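Local coordinates for outer membrane porin protein 32 (Delftia acidovorans, PDB 2FGQ) that forms trimeric, anion-selective channels across the bacterial outer membrane and binds malate in its pore, at residues A[74-78]-A[89-94]; A[37-43]-A[55-61]. All coordinates share one frame; numbering follows the deposited sequence.

Interaction 1: A[74-78]-A[89-94]; sequences KRRST and RLGRDL. With MLT (D-malate), chain H.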
loop_
_atom_site.group_PDB
_atom_site.type_symbol
_atom_site.label_atom_id
_atom_site.label_comp_id
_atom_site.label_asym_id
_atom_site.label_seq_id
_atom_site.Cartn_x
_atom_site.Cartn_y
_atom_site.Cartn_z
ATOM N N LYS A 74 3.307 -7.379 5.230
ATOM C CA LYS A 74 4.527 -8.039 5.693
ATOM C C LYS A 74 4.388 -8.753 7.026
ATOM O O LYS A 74 5.250 -9.560 7.346
ATOM C CB LYS A 74 5.750 -7.134 5.682
ATOM C CG LYS A 74 6.300 -6.838 4.291
ATOM C CD LYS A 74 7.448 -5.836 4.368
ATOM C CE LYS A 74 8.705 -6.379 4.924
ATOM N NZ LYS A 74 9.747 -5.287 4.846
ATOM N N ARG A 75 3.345 -8.489 7.806
ATOM C CA ARG A 75 3.214 -9.184 9.097
ATOM C C ARG A 75 2.800 -10.632 8.841
ATOM O O ARG A 75 3.273 -11.541 9.507
ATOM C CB ARG A 75 2.255 -8.473 10.064
ATOM C CG ARG A 75 2.872 -7.182 10.588
ATOM C CD ARG A 75 1.997 -6.408 11.514
ATOM N NE ARG A 75 1.479 -7.240 12.598
ATOM C CZ ARG A 75 2.180 -7.609 13.664
ATOM N NH1 ARG A 75 3.406 -7.145 13.851
ATOM N NH2 ARG A 75 1.628 -8.411 14.573
ATOM N N ARG A 76 1.882 -10.871 7.897
ATOM C CA ARG A 76 1.465 -12.250 7.584
ATOM C C ARG A 76 0.685 -12.198 6.269
ATOM O O ARG A 76 -0.170 -11.300 6.062
ATOM C CB ARG A 76 0.517 -12.768 8.657
ATOM C CG ARG A 76 0.048 -14.213 8.445
ATOM C CD ARG A 76 -0.550 -14.811 9.664
ATOM N NE ARG A 76 -1.249 -16.057 9.353
ATOM C CZ ARG A 76 -1.921 -16.769 10.240
ATOM N NH1 ARG A 76 -1.925 -16.399 11.519
ATOM N NH2 ARG A 76 -2.581 -17.846 9.861
ATOM N N SER A 77 0.972 -13.130 5.367
ATOM C CA SER A 77 0.222 -13.210 4.119
ATOM C C SER A 77 0.119 -14.657 3.721
ATOM O O SER A 77 0.790 -15.102 2.793
ATOM C CB SER A 77 0.878 -12.379 3.008
ATOM O OG SER A 77 2.215 -12.749 2.745
ATOM N N THR A 78 -0.713 -15.396 4.446
ATOM C CA THR A 78 -0.758 -16.847 4.301
ATOM C C THR A 78 -2.066 -17.359 3.740
ATOM O O THR A 78 -3.116 -16.717 3.787
ATOM C CB THR A 78 -0.547 -17.547 5.678
ATOM O OG1 THR A 78 -1.468 -16.993 6.647
ATOM C CG2 THR A 78 0.866 -17.296 6.198
ATOM N N ARG A 89 0.551 -23.843 6.712
ATOM C CA ARG A 89 0.460 -22.478 6.145
ATOM C C ARG A 89 1.551 -22.229 5.123
ATOM O O ARG A 89 2.707 -22.626 5.326
ATOM C CB ARG A 89 0.665 -21.456 7.225
ATOM C CG ARG A 89 -0.227 -21.514 8.392
ATOM C CD ARG A 89 0.068 -20.327 9.373
ATOM N NE ARG A 89 -0.594 -20.508 10.631
ATOM C CZ ARG A 89 -0.348 -19.816 11.719
ATOM N NH1 ARG A 89 0.618 -18.885 11.787
ATOM N NH2 ARG A 89 -1.073 -20.080 12.781
ATOM N N LEU A 90 1.171 -21.569 4.029
ATOM C CA LEU A 90 2.107 -21.100 3.017
ATOM C C LEU A 90 2.086 -19.592 2.942
ATOM O O LEU A 90 1.012 -19.023 2.753
ATOM C CB LEU A 90 1.705 -21.579 1.619
ATOM C CG LEU A 90 1.972 -22.994 1.077
ATOM C CD1 LEU A 90 2.133 -24.050 2.027
ATOM C CD2 LEU A 90 1.102 -23.375 -0.141
ATOM N N GLY A 91 3.275 -18.985 2.973
ATOM C CA GLY A 91 3.401 -17.550 2.833
ATOM C C GLY A 91 4.196 -16.901 3.947
ATOM O O GLY A 91 4.533 -17.506 4.997
ATOM N N ARG A 92 4.502 -15.631 3.761
ATOM C CA ARG A 92 5.225 -14.883 4.759
ATOM C C ARG A 92 4.479 -14.862 6.105
ATOM O O ARG A 92 3.268 -14.648 6.161
ATOM C CB ARG A 92 5.431 -13.448 4.304
ATOM C CG ARG A 92 6.312 -12.703 5.350
ATOM C CD ARG A 92 6.794 -11.432 4.893
ATOM N NE ARG A 92 7.390 -10.657 5.951
ATOM C CZ ARG A 92 8.674 -10.670 6.264
ATOM N NH1 ARG A 92 9.537 -11.517 5.703
ATOM N NH2 ARG A 92 9.104 -9.831 7.181
ATOM N N ASP A 93 5.216 -15.097 7.173
ATOM C CA ASP A 93 4.643 -15.142 8.507
ATOM C C ASP A 93 5.765 -15.115 9.504
ATOM O O ASP A 93 6.958 -15.245 9.154
ATOM C CB ASP A 93 3.879 -16.465 8.619
ATOM C CG ASP A 93 2.852 -16.512 9.723
ATOM O OD1 ASP A 93 2.651 -15.549 10.542
ATOM O OD2 ASP A 93 2.166 -17.571 9.831
ATOM N N LEU A 94 5.384 -14.969 10.751
ATOM C CA LEU A 94 6.284 -15.365 11.841
ATOM C C LEU A 94 6.781 -16.789 11.644
ATOM O O LEU A 94 6.007 -17.674 11.279
ATOM C CB LEU A 94 5.577 -15.285 13.199
ATOM C CG LEU A 94 5.169 -13.884 13.655
ATOM C CD1 LEU A 94 4.223 -14.045 14.829
ATOM C CD2 LEU A 94 6.379 -13.109 14.029
HETATM C C1 MLT H . 4.736 -8.924 16.111
HETATM O O1 MLT H . 4.325 -7.799 16.708
HETATM O O2 MLT H . 3.931 -9.928 15.911
HETATM C C2 MLT H . 6.137 -9.163 15.685
HETATM O O3 MLT H . 6.706 -7.987 15.169
HETATM C C3 MLT H . 6.897 -9.764 16.859
HETATM C C4 MLT H . 6.020 -10.868 17.413
HETATM O O4 MLT H . 4.711 -10.791 17.476
HETATM O O5 MLT H . 6.519 -11.958 17.845
HETATM O O HOH W 1 0.484 -17.127 0.840
#

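Interaction 2: A[37-43]-A[55-61]; sequences SRLGLRG and FWLEGEI. With SO4 (sulfate ion), chain G.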
loop_
_atom_site.group_PDB
_atom_site.type_symbol
_atom_site.label_atom_id
_atom_site.label_comp_id
_atom_site.label_asym_id
_atom_site.label_seq_id
_atom_site.Cartn_x
_atom_site.Cartn_y
_atom_site.Cartn_z
ATOM N N SER A 37 0.624 -2.081 16.064
ATOM C CA SER A 37 -0.484 -1.580 15.260
ATOM C C SER A 37 -0.552 -2.335 13.957
ATOM O O SER A 37 0.471 -2.645 13.369
ATOM C CB SER A 37 -0.331 -0.096 14.936
ATOM O OG SER A 37 -0.189 0.707 16.060
ATOM N N ARG A 38 -1.767 -2.648 13.539
ATOM C CA ARG A 38 -1.948 -3.502 12.370
ATOM C C ARG A 38 -3.302 -3.334 11.742
ATOM O O ARG A 38 -4.244 -2.833 12.364
ATOM C CB ARG A 38 -1.762 -4.981 12.801
ATOM C CG ARG A 38 -2.911 -5.540 13.621
ATOM C CD ARG A 38 -2.553 -6.788 14.442
ATOM N NE ARG A 38 -1.617 -6.444 15.484
ATOM C CZ ARG A 38 -1.145 -7.291 16.385
ATOM N NH1 ARG A 38 -1.458 -8.586 16.327
ATOM N NH2 ARG A 38 -0.349 -6.849 17.350
ATOM N N LEU A 39 -3.397 -3.825 10.510
ATOM C CA LEU A 39 -4.652 -3.872 9.748
ATOM C C LEU A 39 -4.614 -5.187 8.972
ATOM O O LEU A 39 -3.628 -5.477 8.354
ATOM C CB LEU A 39 -4.788 -2.669 8.826
ATOM C CG LEU A 39 -6.016 -2.682 7.917
ATOM C CD1 LEU A 39 -7.284 -2.555 8.703
ATOM C CD2 LEU A 39 -5.916 -1.524 6.947
ATOM N N GLY A 40 -5.675 -5.974 9.060
ATOM C CA GLY A 40 -5.701 -7.265 8.408
ATOM C C GLY A 40 -7.070 -7.752 8.042
ATOM O O GLY A 40 -8.109 -7.249 8.487
ATOM N N LEU A 41 -7.044 -8.791 7.206
ATOM C CA LEU A 41 -8.221 -9.510 6.796
ATOM C C LEU A 41 -7.905 -10.976 6.955
ATOM O O LEU A 41 -6.843 -11.403 6.554
ATOM C CB LEU A 41 -8.507 -9.229 5.330
ATOM C CG LEU A 41 -8.880 -7.806 4.933
ATOM C CD1 LEU A 41 -7.940 -6.718 5.372
ATOM C CD2 LEU A 41 -9.040 -7.723 3.431
ATOM N N ARG A 42 -8.843 -11.739 7.480
ATOM C CA ARG A 42 -8.666 -13.181 7.594
ATOM C C ARG A 42 -9.954 -13.890 7.369
ATOM O O ARG A 42 -11.040 -13.349 7.538
ATOM C CB ARG A 42 -8.087 -13.541 8.950
ATOM C CG ARG A 42 -8.943 -13.134 10.102
ATOM C CD ARG A 42 -8.250 -13.393 11.502
ATOM N NE ARG A 42 -9.103 -12.880 12.579
ATOM C CZ ARG A 42 -8.743 -12.078 13.587
ATOM N NH1 ARG A 42 -7.487 -11.669 13.805
ATOM N NH2 ARG A 42 -9.681 -11.713 14.446
ATOM N N GLY A 43 -9.863 -15.125 6.916
ATOM C CA GLY A 43 -11.071 -15.878 6.724
ATOM C C GLY A 43 -10.827 -17.350 6.848
ATOM O O GLY A 43 -9.709 -17.812 6.729
ATOM N N PHE A 55 -7.175 -17.963 4.997
ATOM C CA PHE A 55 -6.188 -17.016 4.547
ATOM C C PHE A 55 -6.064 -15.916 5.596
ATOM O O PHE A 55 -6.959 -15.740 6.409
ATOM C CB PHE A 55 -6.561 -16.437 3.173
ATOM C CG PHE A 55 -7.592 -15.378 3.238
ATOM C CD1 PHE A 55 -7.232 -14.039 3.328
ATOM C CD2 PHE A 55 -8.937 -15.706 3.347
ATOM C CE1 PHE A 55 -8.182 -13.057 3.476
ATOM C CE2 PHE A 55 -9.912 -14.681 3.474
ATOM C CZ PHE A 55 -9.505 -13.369 3.543
ATOM N N TRP A 56 -4.954 -15.194 5.554
ATOM C CA TRP A 56 -4.699 -14.137 6.519
ATOM C C TRP A 56 -3.737 -13.147 5.903
ATOM O O TRP A 56 -2.629 -13.520 5.478
ATOM C CB TRP A 56 -4.088 -14.819 7.746
ATOM C CG TRP A 56 -3.949 -13.960 8.950
ATOM C CD1 TRP A 56 -3.337 -12.738 9.049
ATOM C CD2 TRP A 56 -4.401 -14.286 10.256
ATOM N NE1 TRP A 56 -3.367 -12.312 10.353
ATOM C CE2 TRP A 56 -4.023 -13.225 11.112
ATOM C CE3 TRP A 56 -5.091 -15.369 10.799
ATOM C CZ2 TRP A 56 -4.333 -13.195 12.485
ATOM C CZ3 TRP A 56 -5.387 -15.351 12.169
ATOM C CH2 TRP A 56 -5.000 -14.282 12.997
ATOM N N LEU A 57 -4.166 -11.893 5.797
ATOM C CA LEU A 57 -3.359 -10.819 5.217
ATOM C C LEU A 57 -3.279 -9.739 6.291
ATOM O O LEU A 57 -4.307 -9.243 6.739
ATOM C CB LEU A 57 -4.028 -10.218 3.981
ATOM C CG LEU A 57 -4.173 -11.177 2.815
ATOM C CD1 LEU A 57 -5.062 -10.555 1.761
ATOM C CD2 LEU A 57 -2.852 -11.556 2.245
ATOM N N GLU A 58 -2.068 -9.389 6.736
ATOM C CA GLU A 58 -1.918 -8.408 7.798
ATOM C C GLU A 58 -0.668 -7.577 7.590
ATOM O O GLU A 58 0.407 -8.075 7.297
ATOM C CB GLU A 58 -1.843 -9.133 9.113
ATOM C CG GLU A 58 -1.714 -8.280 10.349
ATOM C CD GLU A 58 -1.564 -9.090 11.627
ATOM O OE1 GLU A 58 -2.298 -10.083 11.805
ATOM O OE2 GLU A 58 -0.754 -8.688 12.500
ATOM N N GLY A 59 -0.824 -6.274 7.807
ATOM C CA GLY A 59 0.268 -5.324 7.729
ATOM C C GLY A 59 0.311 -4.378 8.898
ATOM O O GLY A 59 -0.699 -4.133 9.546
ATOM N N GLU A 60 1.507 -3.860 9.131
ATOM C CA GLU A 60 1.693 -2.917 10.231
ATOM C C GLU A 60 1.134 -1.544 9.840
ATOM O O GLU A 60 1.140 -1.120 8.676
ATOM C CB GLU A 60 3.178 -2.753 10.544
ATOM C CG GLU A 60 3.466 -1.957 11.802
ATOM C CD GLU A 60 4.872 -2.075 12.356
ATOM O OE1 GLU A 60 5.674 -2.915 11.873
ATOM O OE2 GLU A 60 5.146 -1.341 13.361
ATOM N N ILE A 61 0.596 -0.880 10.863
ATOM C CA ILE A 61 0.137 0.496 10.785
ATOM C C ILE A 61 1.088 1.405 11.533
ATOM O O ILE A 61 1.523 1.096 12.622
ATOM C CB ILE A 61 -1.308 0.599 11.349
ATOM C CG1 ILE A 61 -2.268 -0.157 10.433
ATOM C CG2 ILE A 61 -1.733 2.038 11.608
ATOM C CD1 ILE A 61 -2.506 0.480 9.100
HETATM S S SO4 G . 0.039 -9.562 19.389
HETATM O O1 SO4 G . -0.538 -8.393 20.107
HETATM O O2 SO4 G . 0.560 -10.573 20.396
HETATM O O3 SO4 G . -0.991 -10.153 18.458
HETATM O O4 SO4 G . 1.143 -9.110 18.518
HETATM O O HOH W 2 -3.033 -10.261 14.520
#

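Interaction 1: A[74-78]-A[89-94]
The guanidinium of Arg76 lies flat on that of Arg89, group centres 3.7 Å apart and planes 14° from parallel, though the side chains cross at about a right angle. Such like-charged stacking is probably tolerable because Asp93 sits beside both and Glu87 takes Arg89 NH2: Asp93 OD2 accepts from Arg89 NH1 at 2.8 Å on the syn lone pair, while Arg76 NE is a long 3.8 Å from the same OD2, which lies out of the Arg76 plane and offers charge alone. Arg76 NE donates instead to Thr78 OG1, a nearly straight in-plane bond of 2.9 Å that fixes the group's rotation. With CG anti to the backbone N (chi1 -179°) and an extended chain, Arg76 runs alongside Asp93. Arg76 and Thr78 lie on porin barrel strand 76-83 and Arg89 on strand 86-90, joined as a hairpin, while Asp93 follows in the short strand 93-94. Ser77 N donates to Arg92 O, and glycine suits position Gly91 (phi 127°), where a CB would run into Ser77 O. Arg92 sends NE to Lys74 O at 2.8 Å, on a lone pair; Asp128 takes its NH1. A classic beta bulge, at which Arg75 and Arg76 both face Glu58, probably helps turn Arg75 to the pocket, where NH1 donates to O1 and NH2 to O2 of the same malate carboxylate, both at 3.1 Å. Arg75 NE is salt-bridged to Glu58, which positions the group.

Interaction 2: A[37-43]-A[55-61]
Backbone bonds pair 37-43 with 55-61: Leu39 with Gly59, Leu41 with Leu57 and Gly43 with Phe55 are antiparallel hydrogen-bonded pairs, with Leu41 N to Leu57 O at 2.8 Å. Gly40 suits its place because a side chain there would collide with Leu57 O. Among the charged and polar contacts, Arg38 CD rests 3.3 Å from Glu58 OE2, which is salt-bridged to Arg75; the long Arg38 NE pairing to that oxygen is purely electrostatic. Water 2 links Arg38 NH1 to Glu58 OE1. A sulfate, probably from the crystallisation liquor, is held by Arg38 NH1 to O3 at 2.7 Å and by NH2 to O4. Trp56 NE1 gives Glu58 OE1 a 2.9 Å bond from the indole plane, meeting it on the anti side. Arg42 lays CD over the six-membered ring of Trp56, 3.7 Å from its centroid. Replacing Trp56 by an alanine would probably leave the Arg42 methylenes without their platform and Glu58 OE1 without its indole N-H donor. Phe55 spreads one face over Gly43 N, 3.5 Å above the ring, where glycine leaves room. Leu39, Leu41, Leu57 and Phe55 share the apolar face that meets neighbouring subunits, while Arg42, Trp56 and Glu58 share the other: the two-faced hairpin of a trimeric porin barrel.

How the interactions relate
Strands 51-60 and 76-83 are neighbours in the barrel, so interaction 2 passes directly into interaction 1, their centres about 10 Å apart. Arg76 O probably accepts from Glu58 N at 2.8 Å, and Arg75 NE forms a 2.7 Å salt bridge with Glu58 OE2. Glu58 thus has a close salt bridge with Arg75, which grips malate, and only a long, purely electrostatic pairing with Arg38, which grips a sulfate. Arg75 NH2 lies 3.5 Å from Arg38 CZ, a gathering of positive charge at an anion site consistent with anion selectivity. Farther along, Arg76 NH1 packs 3.4 Å from Trp56 CE3 in a cation-pi contact. Both interactions also touch the second subunit of the trimer.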